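Local structure of flagellar hook-associated protein 3 (Bacillus cereus, 5ZIY) at residues S48-R51 / A52-T56. The protein is a junction protein of the bacterial flagellum, probably joining the hook to the filament as other FlgL proteins do. Residues are numbered along the deposited sequence; the frame is centred on the assembly and turned at random.
Sequences SLTR and ADQLT
The carbonyl oxygen of L49 is gripped twice: D53 N donates to it at 2.8 Å, the i to i+4 backbone bond of an alpha helix, and N169 ND2 of helix 162-204 adds a bond from outside, tying two long helices of this flagellin-like bundle together. One residue on, Q54 N bonds to T50 O, and Q54 brings its aliphatic stem up to that oxygen from its outer side, CG standing 3.2 Å from T50 O. Beyond CG the chain runs extended (chi2 175°) alongside T50, carrying OE1 to 3.8 Å from T50 CG2. Threonine suits this turn because its hydroxyl folds back to L46 O while its methyl meets the glutamine. Hydrophobic L55, facing I72 of helix 67-87, sets CD2 over one face of the R51 guanidinium, offset toward its rim and 3.5 Å from NH2. A bend at chi2 (74°) turns the arginine chain toward this leucine, and its NH2 also makes a long, weak ion pair with E75. Small A52 lets L147 of helix 137-155 pack close. A52 O takes T56 N on one face of its plane and, on the opposite face, T56 OG1 at 2.8 Å.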
loop_
_atom_site.group_PDB
_atom_site.type_symbol
_atom_site.label_atom_id
_atom_site.label_comp_id
_atom_site.label_asym_id
_atom_site.label_seq_id
_atom_site.Cartn_x
_atom_site.Cartn_y
_atom_site.Cartn_z
ATOM N N SER A 48 -4.785 -2.494 11.469
ATOM C CA SER A 48 -4.070 -1.895 12.573
ATOM C C SER A 48 -4.751 -0.597 13.099
ATOM O O SER A 48 -4.871 -0.364 14.310
ATOM C CB SER A 48 -2.616 -1.604 12.158
ATOM O OG SER A 48 -1.939 -2.831 11.909
ATOM N N LEU A 49 -5.195 0.257 12.191
ATOM C CA LEU A 49 -5.738 1.556 12.606
ATOM C C LEU A 49 -7.097 1.350 13.253
ATOM O O LEU A 49 -7.442 2.016 14.219
ATOM C CB LEU A 49 -5.793 2.557 11.445
ATOM C CG LEU A 49 -4.413 2.923 10.905
ATOM C CD1 LEU A 49 -4.574 4.037 9.844
ATOM C CD2 LEU A 49 -3.420 3.372 12.021
ATOM N N THR A 50 -7.843 0.389 12.719
ATOM C CA THR A 50 -9.096 -0.058 13.299
ATOM C C THR A 50 -8.899 -0.462 14.743
ATOM O O THR A 50 -9.625 -0.014 15.614
ATOM C CB THR A 50 -9.685 -1.255 12.490
ATOM O OG1 THR A 50 -10.095 -0.781 11.207
ATOM C CG2 THR A 50 -10.882 -1.890 13.222
ATOM N N ARG A 51 -7.902 -1.296 14.999
ATOM C CA ARG A 51 -7.608 -1.726 16.365
ATOM C C ARG A 51 -7.155 -0.555 17.237
ATOM O O ARG A 51 -7.526 -0.472 18.386
ATOM C CB ARG A 51 -6.572 -2.854 16.350
ATOM C CG ARG A 51 -6.107 -3.355 17.725
ATOM C CD ARG A 51 -7.119 -4.188 18.443
ATOM N NE ARG A 51 -6.602 -4.681 19.723
ATOM C CZ ARG A 51 -7.359 -5.050 20.755
ATOM N NH1 ARG A 51 -8.683 -4.982 20.667
ATOM N NH2 ARG A 51 -6.797 -5.463 21.887
ATOM N N ALA A 52 -6.373 0.354 16.660
ATOM C CA ALA A 52 -5.913 1.572 17.364
ATOM C C ALA A 52 -7.092 2.413 17.787
ATOM O O ALA A 52 -7.110 2.901 18.920
ATOM C CB ALA A 52 -4.961 2.412 16.482
ATOM N N ASP A 53 -8.047 2.601 16.868
ATOM C CA ASP A 53 -9.314 3.313 17.150
ATOM C C ASP A 53 -10.078 2.662 18.324
ATOM O O ASP A 53 -10.487 3.335 19.265
ATOM C CB ASP A 53 -10.211 3.305 15.894
ATOM C CG ASP A 53 -11.586 3.919 16.127
ATOM O OD1 ASP A 53 -11.638 5.158 16.234
ATOM O OD2 ASP A 53 -12.632 3.189 16.168
ATOM N N GLN A 54 -10.246 1.347 18.249
ATOM C CA GLN A 54 -10.943 0.581 19.285
ATOM C C GLN A 54 -10.308 0.760 20.683
ATOM O O GLN A 54 -11.000 1.062 21.646
ATOM C CB GLN A 54 -11.010 -0.906 18.877
ATOM C CG GLN A 54 -11.876 -1.183 17.602
ATOM C CD GLN A 54 -11.843 -2.655 17.111
ATOM O OE1 GLN A 54 -10.786 -3.194 16.738
ATOM N NE2 GLN A 54 -13.008 -3.281 17.071
ATOM N N LEU A 55 -8.990 0.591 20.766
ATOM C CA LEU A 55 -8.215 0.738 22.015
ATOM C C LEU A 55 -8.223 2.170 22.577
ATOM O O LEU A 55 -8.023 2.379 23.776
ATOM C CB LEU A 55 -6.739 0.373 21.753
ATOM C CG LEU A 55 -6.370 -1.072 21.435
ATOM C CD1 LEU A 55 -4.887 -1.153 21.047
ATOM C CD2 LEU A 55 -6.715 -2.015 22.597
ATOM N N THR A 56 -8.360 3.147 21.685
ATOM C CA THR A 56 -8.427 4.524 22.072
ATOM C C THR A 56 -9.831 4.877 22.583
ATOM O O THR A 56 -9.962 5.718 23.449
ATOM C CB THR A 56 -7.978 5.460 20.938
ATOM O OG1 THR A 56 -6.639 5.106 20.517
ATOM C CG2 THR A 56 -7.971 6.879 21.433
#